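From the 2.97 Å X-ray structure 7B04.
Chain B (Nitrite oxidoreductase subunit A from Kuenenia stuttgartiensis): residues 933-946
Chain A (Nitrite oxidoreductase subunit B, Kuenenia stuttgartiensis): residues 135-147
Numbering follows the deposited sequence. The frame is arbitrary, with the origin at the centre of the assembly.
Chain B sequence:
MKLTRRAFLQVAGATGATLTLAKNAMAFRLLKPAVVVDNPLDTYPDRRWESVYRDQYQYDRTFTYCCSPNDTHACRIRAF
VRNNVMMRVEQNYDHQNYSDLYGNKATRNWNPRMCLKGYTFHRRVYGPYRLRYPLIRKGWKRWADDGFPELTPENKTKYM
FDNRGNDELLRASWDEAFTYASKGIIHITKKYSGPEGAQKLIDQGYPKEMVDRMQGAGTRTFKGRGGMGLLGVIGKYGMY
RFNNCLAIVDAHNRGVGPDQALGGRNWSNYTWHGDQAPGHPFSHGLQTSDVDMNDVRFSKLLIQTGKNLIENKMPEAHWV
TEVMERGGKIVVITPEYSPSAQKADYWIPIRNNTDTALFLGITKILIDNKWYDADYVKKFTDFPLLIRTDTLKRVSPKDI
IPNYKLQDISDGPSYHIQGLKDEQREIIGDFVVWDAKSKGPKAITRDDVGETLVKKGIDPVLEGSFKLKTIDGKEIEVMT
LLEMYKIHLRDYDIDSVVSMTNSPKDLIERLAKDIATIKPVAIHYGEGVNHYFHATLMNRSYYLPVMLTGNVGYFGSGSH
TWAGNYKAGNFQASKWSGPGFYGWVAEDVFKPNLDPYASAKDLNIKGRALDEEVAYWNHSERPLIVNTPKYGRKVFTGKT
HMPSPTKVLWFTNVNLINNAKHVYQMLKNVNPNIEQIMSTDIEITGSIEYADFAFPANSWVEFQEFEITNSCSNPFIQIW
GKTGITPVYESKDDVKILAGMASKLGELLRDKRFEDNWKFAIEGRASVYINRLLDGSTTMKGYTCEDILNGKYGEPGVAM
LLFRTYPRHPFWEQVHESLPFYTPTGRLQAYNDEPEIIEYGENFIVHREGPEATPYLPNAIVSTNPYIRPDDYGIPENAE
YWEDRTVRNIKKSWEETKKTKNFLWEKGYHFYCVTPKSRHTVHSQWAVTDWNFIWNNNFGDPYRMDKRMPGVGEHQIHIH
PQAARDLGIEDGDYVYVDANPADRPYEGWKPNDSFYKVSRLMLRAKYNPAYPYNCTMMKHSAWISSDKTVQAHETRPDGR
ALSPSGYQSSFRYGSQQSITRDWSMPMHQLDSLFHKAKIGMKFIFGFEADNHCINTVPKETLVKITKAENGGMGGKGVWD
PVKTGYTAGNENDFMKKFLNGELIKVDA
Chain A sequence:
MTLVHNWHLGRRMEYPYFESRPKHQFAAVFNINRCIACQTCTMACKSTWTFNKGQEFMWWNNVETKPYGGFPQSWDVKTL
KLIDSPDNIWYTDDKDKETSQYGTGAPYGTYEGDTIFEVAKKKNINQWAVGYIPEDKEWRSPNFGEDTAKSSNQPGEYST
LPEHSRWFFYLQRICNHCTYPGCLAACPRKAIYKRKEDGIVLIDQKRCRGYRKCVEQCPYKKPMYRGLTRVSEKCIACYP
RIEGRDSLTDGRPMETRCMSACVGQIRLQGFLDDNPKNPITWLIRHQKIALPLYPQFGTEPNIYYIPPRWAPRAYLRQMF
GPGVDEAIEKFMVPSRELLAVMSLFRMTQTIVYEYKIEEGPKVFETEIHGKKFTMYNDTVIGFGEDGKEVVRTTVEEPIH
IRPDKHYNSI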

# COMPACT_ATOMS: atom_id res chain seq x y z
N PHE B 933 2.20 -5.37 6.74
CA PHE B 933 1.25 -5.54 7.84
C PHE B 933 1.59 -4.64 9.02
O PHE B 933 0.71 -4.37 9.84
CB PHE B 933 1.25 -7.01 8.25
CG PHE B 933 0.12 -7.41 9.14
CD1 PHE B 933 -1.12 -6.80 9.04
CD2 PHE B 933 0.28 -8.45 10.04
CE1 PHE B 933 -2.17 -7.21 9.85
CE2 PHE B 933 -0.76 -8.86 10.85
CZ PHE B 933 -1.99 -8.24 10.74
N ILE B 934 2.84 -4.19 9.13
CA ILE B 934 3.22 -3.27 10.19
C ILE B 934 2.75 -1.85 9.87
O ILE B 934 2.41 -1.09 10.78
CB ILE B 934 4.74 -3.34 10.42
CG1 ILE B 934 5.13 -4.70 11.01
CG2 ILE B 934 5.21 -2.24 11.34
CD1 ILE B 934 6.63 -4.96 11.00
N TRP B 935 2.69 -1.49 8.59
CA TRP B 935 2.45 -0.11 8.19
C TRP B 935 0.98 0.22 7.95
O TRP B 935 0.63 1.41 7.96
CB TRP B 935 3.23 0.21 6.91
CG TRP B 935 4.68 0.44 7.13
CD1 TRP B 935 5.66 -0.50 7.22
CD2 TRP B 935 5.33 1.71 7.29
NE1 TRP B 935 6.88 0.09 7.43
CE2 TRP B 935 6.70 1.45 7.47
CE3 TRP B 935 4.89 3.03 7.29
CZ2 TRP B 935 7.64 2.47 7.66
CZ3 TRP B 935 5.82 4.04 7.47
CH2 TRP B 935 7.17 3.75 7.66
N ASN B 936 0.12 -0.77 7.74
CA ASN B 936 -1.28 -0.46 7.48
C ASN B 936 -2.03 0.01 8.73
O ASN B 936 -3.18 0.44 8.60
CB ASN B 936 -2.00 -1.65 6.83
CG ASN B 936 -1.90 -2.93 7.63
OD1 ASN B 936 -1.83 -2.91 8.86
ND2 ASN B 936 -1.91 -4.06 6.94
N ASN B 937 -1.45 -0.11 9.92
CA ASN B 937 -2.13 0.29 11.15
C ASN B 937 -1.23 1.13 12.04
O ASN B 937 0.00 1.11 11.91
CB ASN B 937 -2.65 -0.94 11.89
CG ASN B 937 -1.56 -1.90 12.26
OD1 ASN B 937 -0.53 -1.52 12.82
ND2 ASN B 937 -1.75 -3.15 11.90
N ASN B 938 -1.86 1.81 13.00
CA ASN B 938 -1.19 2.60 14.03
C ASN B 938 -0.49 1.74 15.07
O ASN B 938 0.15 2.27 15.98
CB ASN B 938 -2.18 3.52 14.75
CG ASN B 938 -2.24 4.92 14.17
OD1 ASN B 938 -1.37 5.33 13.40
ND2 ASN B 938 -3.26 5.67 14.56
N PHE B 939 -0.69 0.44 15.02
CA PHE B 939 -0.23 -0.41 16.10
C PHE B 939 0.88 -1.38 15.73
O PHE B 939 1.35 -2.11 16.61
CB PHE B 939 -1.45 -1.15 16.66
CG PHE B 939 -2.61 -0.23 16.91
CD1 PHE B 939 -2.65 0.55 18.05
CD2 PHE B 939 -3.61 -0.08 15.97
CE1 PHE B 939 -3.68 1.43 18.27
CE2 PHE B 939 -4.66 0.80 16.18
CZ PHE B 939 -4.69 1.55 17.34
N GLY B 940 1.39 -1.34 14.50
CA GLY B 940 2.36 -2.31 14.03
C GLY B 940 3.60 -2.45 14.90
O GLY B 940 4.19 -1.46 15.33
N ASP B 941 3.98 -3.70 15.18
CA ASP B 941 5.16 -3.99 15.99
C ASP B 941 5.67 -5.38 15.64
O ASP B 941 4.95 -6.38 15.84
CB ASP B 941 4.83 -3.88 17.48
CG ASP B 941 6.00 -4.25 18.38
OD1 ASP B 941 6.38 -3.44 19.25
OD2 ASP B 941 6.52 -5.37 18.26
N PRO B 942 6.89 -5.50 15.12
CA PRO B 942 7.42 -6.84 14.80
C PRO B 942 7.69 -7.70 16.02
O PRO B 942 7.68 -8.93 15.90
CB PRO B 942 8.72 -6.53 14.04
CG PRO B 942 9.13 -5.18 14.55
CD PRO B 942 7.86 -4.43 14.81
N TYR B 943 7.91 -7.09 17.19
CA TYR B 943 8.17 -7.82 18.42
C TYR B 943 6.91 -8.16 19.20
O TYR B 943 6.97 -8.97 20.13
CB TYR B 943 9.13 -7.02 19.31
CG TYR B 943 10.40 -6.60 18.61
CD1 TYR B 943 11.39 -7.52 18.31
CD2 TYR B 943 10.62 -5.27 18.26
CE1 TYR B 943 12.56 -7.14 17.68
CE2 TYR B 943 11.78 -4.88 17.62
CZ TYR B 943 12.75 -5.82 17.34
OH TYR B 943 13.91 -5.44 16.71
N ARG B 944 5.77 -7.56 18.84
CA ARG B 944 4.48 -7.83 19.47
C ARG B 944 4.56 -7.68 20.99
O ARG B 944 4.32 -8.63 21.75
CB ARG B 944 3.96 -9.21 19.08
CG ARG B 944 3.62 -9.35 17.61
CD ARG B 944 2.96 -10.69 17.33
NE ARG B 944 1.65 -10.80 17.96
CZ ARG B 944 1.39 -11.56 19.01
NH1 ARG B 944 0.16 -11.63 19.50
NH2 ARG B 944 2.35 -12.28 19.56
N MET B 945 4.89 -6.47 21.44
CA MET B 945 4.98 -6.21 22.87
C MET B 945 3.63 -6.34 23.56
O MET B 945 3.56 -6.78 24.71
CB MET B 945 5.57 -4.82 23.11
CG MET B 945 6.98 -4.66 22.57
SD MET B 945 7.63 -3.00 22.81
CE MET B 945 9.15 -3.09 21.88
N ASP B 946 2.55 -5.98 22.87
CA ASP B 946 1.19 -6.21 23.37
C ASP B 946 0.72 -7.54 22.80
O ASP B 946 0.40 -7.64 21.61
CB ASP B 946 0.27 -5.06 22.97
CG ASP B 946 -1.09 -5.12 23.64
OD1 ASP B 946 -1.34 -6.06 24.42
OD2 ASP B 946 -1.92 -4.23 23.37
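Chain A, residues 135-147: EDKEWRSPNFGED

A turn-rich loop of chain A lies along the end of a chain B helix and the loop that follows, the two running in broadly opposite directions, joined by three direct hydrogen bonds and one shared water, with a proline packed on a tryptophan near one end. The register gives the direction: W935(B) lies nearest N143(A), with CA atoms 5.2 Å apart, G940(B) lies nearest S141(A) at CA–CA 4.8 Å, and the chains spread to 8.2 Å between the CA atoms of M945(B) and K137(A). Chain A folds through a type I turn from S141(A) to F144(A), overlapped by a type II turn from N143(A) to E146(A), where glycine suits the positive phi of G145(A). The rule is that chain A donors meet chain B acceptors, mostly backbone carbonyls: S141(A) N donates to G940(B) O at 2.9 Å, N143(A) ND2 to W935(B) O at 2.8 Å, and G145(A) N to N938(B) OD1 at 2.7 Å. The water accepts from N143(A) N and donates to I934(B) O, both at 2.9 Å, and to N937(B) O at 2.5 Å. P142(A) CB lies over the six-membered ring of W935(B), 3.6 Å from its centroid, while P142(A) CD meets I934(B) CG2 at 3.5 Å. Farther along, the CA-to-CB bond of M945(B) points toward chain A, its SD 3.5 Å from K137(A) CG and 3.7 Å from R140(A) CD.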

# COMPACT_ATOMS: atom_id res chain seq x y z
N GLU A 135 12.57 5.26 23.39
CA GLU A 135 12.41 3.94 23.97
C GLU A 135 11.91 2.97 22.90
O GLU A 135 11.35 3.38 21.88
CB GLU A 135 11.44 4.01 25.16
CG GLU A 135 11.25 2.72 25.94
CD GLU A 135 10.50 2.93 27.24
OE1 GLU A 135 10.38 4.10 27.67
OE2 GLU A 135 10.03 1.94 27.83
N ASP A 136 12.14 1.68 23.14
CA ASP A 136 11.76 0.67 22.15
C ASP A 136 10.28 0.75 21.81
O ASP A 136 9.88 0.42 20.69
CB ASP A 136 12.13 -0.73 22.65
CG ASP A 136 11.46 -1.08 23.98
OD1 ASP A 136 10.79 -0.21 24.57
OD2 ASP A 136 11.61 -2.24 24.43
N LYS A 137 9.45 1.18 22.77
CA LYS A 137 8.03 1.34 22.51
C LYS A 137 7.72 2.55 21.64
O LYS A 137 6.64 2.62 21.05
CB LYS A 137 7.27 1.41 23.84
CG LYS A 137 7.16 0.06 24.51
CD LYS A 137 6.49 0.12 25.87
CE LYS A 137 6.35 -1.28 26.44
NZ LYS A 137 5.91 -1.28 27.86
N GLU A 138 8.65 3.51 21.55
CA GLU A 138 8.44 4.67 20.69
C GLU A 138 8.87 4.40 19.25
O GLU A 138 8.57 5.21 18.37
CB GLU A 138 9.22 5.88 21.22
CG GLU A 138 8.89 6.27 22.65
CD GLU A 138 9.70 7.47 23.12
OE1 GLU A 138 10.49 8.01 22.32
OE2 GLU A 138 9.54 7.88 24.29
N TRP A 139 9.54 3.28 19.00
CA TRP A 139 9.86 2.85 17.64
C TRP A 139 8.75 2.02 17.02
O TRP A 139 8.82 1.72 15.82
CB TRP A 139 11.17 2.06 17.63
CG TRP A 139 12.36 2.87 18.03
CD1 TRP A 139 12.93 2.95 19.27
CD2 TRP A 139 13.13 3.74 17.18
NE1 TRP A 139 14.00 3.80 19.24
CE2 TRP A 139 14.15 4.30 17.98
CE3 TRP A 139 13.06 4.09 15.83
CZ2 TRP A 139 15.08 5.20 17.47
CZ3 TRP A 139 13.99 4.98 15.32
CH2 TRP A 139 14.99 5.52 16.14
N ARG A 140 7.75 1.63 17.80
CA ARG A 140 6.60 0.94 17.23
C ARG A 140 5.79 1.90 16.37
O ARG A 140 6.00 3.12 16.38
CB ARG A 140 5.72 0.36 18.35
CG ARG A 140 6.50 -0.29 19.47
CD ARG A 140 5.58 -0.81 20.57
NE ARG A 140 4.93 0.25 21.31
CZ ARG A 140 3.98 0.05 22.23
NH1 ARG A 140 3.58 -1.18 22.51
NH2 ARG A 140 3.44 1.08 22.86
N SER A 141 4.85 1.34 15.61
CA SER A 141 3.93 2.12 14.79
C SER A 141 4.69 3.01 13.81
O SER A 141 4.65 4.24 13.95
CB SER A 141 3.02 2.97 15.67
OG SER A 141 2.29 2.15 16.57
N PRO A 142 5.40 2.45 12.83
CA PRO A 142 6.14 3.31 11.89
C PRO A 142 5.23 4.22 11.08
O PRO A 142 5.67 5.30 10.66
CB PRO A 142 6.88 2.30 11.00
CG PRO A 142 6.90 1.03 11.78
CD PRO A 142 5.62 1.02 12.56
N ASN A 143 3.98 3.82 10.85
CA ASN A 143 3.00 4.65 10.17
C ASN A 143 2.08 5.36 11.16
O ASN A 143 0.92 5.64 10.84
CB ASN A 143 2.18 3.83 9.18
CG ASN A 143 1.74 4.64 7.97
OD1 ASN A 143 1.94 5.85 7.92
ND2 ASN A 143 1.15 3.96 6.99
N PHE A 144 2.58 5.63 12.36
CA PHE A 144 1.84 6.35 13.39
C PHE A 144 1.17 7.59 12.81
O PHE A 144 1.80 8.38 12.11
CB PHE A 144 2.80 6.74 14.52
CG PHE A 144 2.15 7.46 15.66
CD1 PHE A 144 1.28 6.79 16.51
CD2 PHE A 144 2.42 8.79 15.90
CE1 PHE A 144 0.69 7.45 17.57
CE2 PHE A 144 1.83 9.46 16.95
CZ PHE A 144 0.96 8.79 17.79
N GLY A 145 -0.13 7.73 13.09
CA GLY A 145 -0.88 8.88 12.62
C GLY A 145 -1.08 8.95 11.12
O GLY A 145 -1.13 10.05 10.57
N GLU A 146 -1.19 7.81 10.45
CA GLU A 146 -1.42 7.79 9.01
C GLU A 146 -2.72 8.50 8.65
O GLU A 146 -3.77 8.21 9.23
CB GLU A 146 -1.43 6.36 8.48
CG GLU A 146 -1.64 6.27 6.98
CD GLU A 146 -1.82 4.84 6.50
OE1 GLU A 146 -1.86 3.93 7.35
OE2 GLU A 146 -1.91 4.63 5.27
N ASP A 147 -2.64 9.41 7.69
CA ASP A 147 -3.81 10.09 7.11
C ASP A 147 -4.69 10.73 8.19
O ASP A 147 -5.91 10.83 8.04
CB ASP A 147 -4.63 9.12 6.26
CG ASP A 147 -3.88 8.66 5.02
OD1 ASP A 147 -2.98 9.40 4.56
OD2 ASP A 147 -4.20 7.57 4.50
O HOH W 1 2.41 1.61 11.86